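Local coordinates for protein pyrethroid hydrolase (Sphingobium faniae, PDB 5Y5R) that hydrolyses the ester bond of pyrethroid insecticides such as permethrin and cypermethrin, as an esterase of the alpha/beta hydrolase superfamily, at residues 6-11 / 73-78. Numbering follows the deposited sequence.
Sequences IILIHG and ILLGHS. With 8NL ((2-methyl-3-phenyl-phenyl)methyl (1~{S})-3-[(~{E})-2-chloranyl-3,3,3-tris(fluoranyl)prop-1-enyl]-2,2-dimethyl-cyclopropane-1-carboxylate), chain G.
Ile7 and Leu74 lie side by side on one face of the central parallel sheet of this alpha/beta hydrolase, where strands 3-9 and 71-77 run as neighbours. The touch is made by Leu74 CD2, which reaches both Ile7 CB and Ile7 CD1 at 3.8 Å. The Ile7 side chain continues onto helix 59-67, as does that of Ile9. Gly76 is the partner of Ile9 and adds no side chain there; Ile9 CB instead packs 3.3 Å from Leu75 O.

The other face carries Ile6 with Ile73 and Leu8 with Leu75; helix 237-249 lies against Ile6, Ile73 and Leu75, while Leu8 and Leu75 touch Tyr19. Ile6 and Ile73 point the same way, CG1 of the first 4.0 Å from CB of the second. Leu8 and Leu75 cross at a slant: Leu75 CG is anti to its backbone N (chi1 -176°), whereas Leu8 CG sits beside its own, and Leu8 CD2 meets Leu75 CB.

Four backbone bonds knit the strands, from the nearly straight Ile7 N to Ile73 O (2.7 Å) to the longer His77 N to Ile9 O (3.1 Å). Beyond them the two strands lead into the active site. One water spans the gap, accepting from Gly11 N and hydrogen-bonded to His77 ND1, while His77 NE2 bonds to the backbone O of His230, probably a charge-relay residue. Ser78 sits at the probable nucleophile elbow, with strained backbone angles (49°/-116°). Its CB covers one face of the His77 ring, and its OG lies just 2.3 Å from the carbonyl oxygen O1 of the 8NL ester, a separation so short that the bond modelled there is doubtful.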
ATOM      1  N   ILE A   6      -5.063 -13.899  -0.074  1.00 19.59           N
ATOM      2  CA  ILE A   6      -4.204 -12.759  -0.374  1.00 25.28           C
ATOM      3  C   ILE A   6      -5.056 -11.514  -0.197  1.00 26.68           C
ATOM      4  O   ILE A   6      -6.161 -11.435  -0.752  1.00 22.59           O
ATOM      5  CB  ILE A   6      -3.619 -12.825  -1.801  1.00 26.60           C
ATOM      6  CG1 ILE A   6      -2.697 -14.024  -1.965  1.00 22.98           C
ATOM      7  CG2 ILE A   6      -2.833 -11.570  -2.152  1.00 23.73           C
ATOM      8  CD1 ILE A   6      -2.152 -14.158  -3.378  1.00 20.43           C
ATOM      9  N   ILE A   7      -4.543 -10.543   0.562  1.00 22.64           N
ATOM     10  CA  ILE A   7      -5.281  -9.318   0.864  1.00 20.19           C
ATOM     11  C   ILE A   7      -4.494  -8.151   0.265  1.00 19.66           C
ATOM     12  O   ILE A   7      -3.318  -7.964   0.601  1.00 18.26           O
ATOM     13  CB  ILE A   7      -5.496  -9.145   2.377  1.00 22.79           C
ATOM     14  CG1 ILE A   7      -6.229 -10.359   2.974  1.00 21.57           C
ATOM     15  CG2 ILE A   7      -6.206  -7.789   2.693  1.00 21.53           C
ATOM     16  CD1 ILE A   7      -6.288 -10.387   4.476  1.00 23.97           C
ATOM     17  N   LEU A   8      -5.104  -7.454  -0.701  1.00 18.31           N
ATOM     18  CA  LEU A   8      -4.504  -6.302  -1.383  1.00 14.10           C
ATOM     19  C   LEU A   8      -5.081  -5.034  -0.776  1.00 19.68           C
ATOM     20  O   LEU A   8      -6.307  -4.817  -0.836  1.00 14.88           O
ATOM     21  CB  LEU A   8      -4.791  -6.292  -2.886  1.00 16.66           C
ATOM     22  CG  LEU A   8      -4.708  -7.638  -3.621  1.00 19.07           C
ATOM     23  CD1 LEU A   8      -5.099  -7.514  -5.064  1.00 13.27           C
ATOM     24  CD2 LEU A   8      -3.300  -8.227  -3.415  1.00 23.62           C
ATOM     25  N   ILE A   9      -4.210  -4.184  -0.235  1.00 18.30           N
ATOM     26  CA  ILE A   9      -4.627  -2.984   0.483  1.00 17.77           C
ATOM     27  C   ILE A   9      -4.202  -1.738  -0.290  1.00 18.18           C
ATOM     28  O   ILE A   9      -3.014  -1.544  -0.563  1.00 18.97           O
ATOM     29  CB  ILE A   9      -4.081  -2.990   1.914  1.00 17.14           C
ATOM     30  CG1 ILE A   9      -4.699  -4.165   2.677  1.00 20.04           C
ATOM     31  CG2 ILE A   9      -4.365  -1.642   2.573  1.00 18.33           C
ATOM     32  CD1 ILE A   9      -4.020  -4.542   3.965  1.00 18.34           C
ATOM     33  N   HIS A  10      -5.173  -0.881  -0.607  1.00 18.06           N
ATOM     34  CA  HIS A  10      -4.982   0.341  -1.372  1.00 17.34           C
ATOM     35  C   HIS A  10      -4.223   1.383  -0.549  1.00 12.03           C
ATOM     36  O   HIS A  10      -4.090   1.266   0.676  1.00 13.98           O
ATOM     37  CB  HIS A  10      -6.337   0.934  -1.780  1.00 19.16           C
ATOM     38  CG  HIS A  10      -7.174   1.372  -0.610  1.00 18.99           C
ATOM     39  ND1 HIS A  10      -6.873   2.495   0.141  1.00 16.99           N
ATOM     40  CD2 HIS A  10      -8.300   0.842  -0.061  1.00 20.46           C
ATOM     41  CE1 HIS A  10      -7.781   2.637   1.097  1.00 20.60           C
ATOM     42  NE2 HIS A  10      -8.652   1.643   1.004  1.00 21.64           N
ATOM     43  N   GLY A  11      -3.733   2.407  -1.242  1.00 12.39           N
ATOM     44  CA  GLY A  11      -3.068   3.565  -0.636  1.00 14.72           C
ATOM     45  C   GLY A  11      -3.936   4.817  -0.499  1.00 22.31           C
ATOM     46  O   GLY A  11      -5.167   4.778  -0.603  1.00 16.18           O
ATOM     47  N   ILE A  73      -1.377 -13.492   2.718  1.00 26.76           N
ATOM     48  CA  ILE A  73      -0.396 -12.551   2.198  1.00 25.50           C
ATOM     49  C   ILE A  73      -1.026 -11.162   2.258  1.00 24.75           C
ATOM     50  O   ILE A  73      -2.162 -10.960   1.806  1.00 19.23           O
ATOM     51  CB  ILE A  73       0.017 -12.908   0.757  1.00 21.67           C
ATOM     52  CG1 ILE A  73       0.528 -14.352   0.667  1.00 24.82           C
ATOM     53  CG2 ILE A  73       1.093 -11.955   0.278  1.00 24.49           C
ATOM     54  CD1 ILE A  73       1.919 -14.604   1.275  1.00 20.95           C
ATOM     55  N   LEU A  74      -0.296 -10.207   2.822  1.00 20.61           N
ATOM     56  CA  LEU A  74      -0.734  -8.820   2.897  1.00 16.98           C
ATOM     57  C   LEU A  74       0.088  -8.014   1.920  1.00 20.77           C
ATOM     58  O   LEU A  74       1.330  -8.080   1.946  1.00 18.07           O
ATOM     59  CB  LEU A  74      -0.563  -8.254   4.308  1.00 17.73           C
ATOM     60  CG  LEU A  74      -1.330  -8.915   5.442  1.00 22.69           C
ATOM     61  CD1 LEU A  74      -1.289  -7.994   6.669  1.00 23.82           C
ATOM     62  CD2 LEU A  74      -2.751  -9.221   4.951  1.00 17.34           C
ATOM     63  N   LEU A  75      -0.596  -7.275   1.052  1.00 16.74           N
ATOM     64  CA  LEU A  75       0.041  -6.371   0.111  1.00 18.87           C
ATOM     65  C   LEU A  75      -0.445  -4.955   0.389  1.00 17.10           C
ATOM     66  O   LEU A  75      -1.657  -4.715   0.533  1.00 16.82           O
ATOM     67  CB  LEU A  75      -0.253  -6.741  -1.347  1.00 15.03           C
ATOM     68  CG  LEU A  75       0.441  -5.907  -2.431  1.00 15.25           C
ATOM     69  CD1 LEU A  75       0.706  -6.781  -3.670  1.00 20.07           C
ATOM     70  CD2 LEU A  75      -0.381  -4.656  -2.863  1.00 15.99           C
ATOM     71  N   GLY A  76       0.492  -4.046   0.477  1.00 15.85           N
ATOM     72  CA  GLY A  76       0.187  -2.632   0.596  1.00 18.03           C
ATOM     73  C   GLY A  76       0.726  -1.893  -0.611  1.00 16.82           C
ATOM     74  O   GLY A  76       1.823  -2.181  -1.077  1.00 18.18           O
ATOM     75  N   HIS A  77      -0.059  -0.942  -1.125  1.00 20.15           N
ATOM     76  CA  HIS A  77       0.438  -0.038  -2.154  1.00 16.13           C
ATOM     77  C   HIS A  77       0.656   1.344  -1.541  1.00 21.53           C
ATOM     78  O   HIS A  77      -0.166   1.809  -0.748  1.00 17.29           O
ATOM     79  CB  HIS A  77      -0.493   0.044  -3.357  1.00 17.39           C
ATOM     80  CG  HIS A  77      -0.128   1.132  -4.323  1.00 16.22           C
ATOM     81  ND1 HIS A  77      -0.899   2.263  -4.502  1.00 14.17           N
ATOM     82  CD2 HIS A  77       0.931   1.265  -5.151  1.00 19.22           C
ATOM     83  CE1 HIS A  77      -0.340   3.033  -5.415  1.00 16.56           C
ATOM     84  NE2 HIS A  77       0.789   2.462  -5.806  1.00 19.63           N
ATOM     85  N   SER A  78       1.828   1.925  -1.807  1.00 21.19           N
ATOM     86  CA  SER A  78       2.218   3.264  -1.363  1.00 20.26           C
ATOM     87  C   SER A  78       1.945   3.401   0.132  1.00 23.61           C
ATOM     88  O   SER A  78       2.494   2.644   0.937  1.00 23.05           O
ATOM     89  CB  SER A  78       1.490   4.356  -2.137  1.00 26.86           C
ATOM     90  OG  SER A  78       0.141   4.468  -1.719  1.00 32.90           O
TER
HETATM   91  C   8NL G 301      -3.399   9.587  -4.327  1.00 19.02           C
HETATM   92  C8  8NL G 301      -6.373  10.138  -7.030  1.00 19.77           C
HETATM   93  C9  8NL G 301      -7.217  11.226  -7.234  1.00 20.80           C
HETATM   94  C10 8NL G 301      -6.696  12.510  -7.319  1.00 20.64           C
HETATM   95  C11 8NL G 301      -5.315  12.641  -7.193  1.00 26.29           C
HETATM   96  C12 8NL G 301      -4.486  11.538  -6.991  1.00 16.22           C
HETATM   97  C13 8NL G 301      -1.911   6.935  -4.207  1.00 20.51           C
HETATM   98  O   8NL G 301      -0.810   7.747  -3.732  1.00 26.62           O
HETATM   99 CL   8NL G 301       3.154  12.375   0.001  1.00 67.16          CL
HETATM  100  C21 8NL G 301       2.053  11.071  -0.451  1.00 36.44           C
HETATM  101  C22 8NL G 301       0.593  11.419  -0.621  1.00 35.78           C
HETATM  102  F2  8NL G 301       0.321  11.424  -1.914  1.00 35.82           F
HETATM  103  F1  8NL G 301      -0.216  10.589   0.009  1.00 42.35           F
HETATM  104  F   8NL G 301       0.416  12.622  -0.118  1.00 31.88           F
HETATM  105  C20 8NL G 301       2.532   9.847  -0.678  1.00 29.03           C
HETATM  106  C16 8NL G 301       1.618   8.696  -1.035  1.00 32.58           C
HETATM  107  C17 8NL G 301       2.524   7.580  -1.545  1.00 26.84           C
HETATM  108  C18 8NL G 301       2.384   6.838  -0.225  1.00 31.23           C
HETATM  109  C19 8NL G 301       3.953   8.047  -1.867  1.00 27.14           C
HETATM  110  C15 8NL G 301       1.401   8.165  -2.449  1.00 32.19           C
HETATM  111  C14 8NL G 301       0.042   7.466  -2.540  1.00 26.42           C
HETATM  112  O1  8NL G 301      -0.349   6.748  -1.617  1.00 24.06           O
HETATM  113  C2  8NL G 301      -2.733   7.437  -5.405  1.00 21.85           C
HETATM  114  C3  8NL G 301      -2.804   6.575  -6.492  1.00 21.87           C
HETATM  115  C4  8NL G 301      -3.515   6.896  -7.647  1.00 17.32           C
HETATM  116  C5  8NL G 301      -4.218   8.095  -7.721  1.00 20.19           C
HETATM  117  C6  8NL G 301      -4.184   9.000  -6.667  1.00 21.04           C
HETATM  118  C1  8NL G 301      -3.446   8.660  -5.497  1.00 20.50           C
HETATM  119  C7  8NL G 301      -5.002  10.261  -6.887  1.00 18.30           C
HETATM  120  O   HOH W   1      -3.720   2.367  -4.020  1.00 18.13           O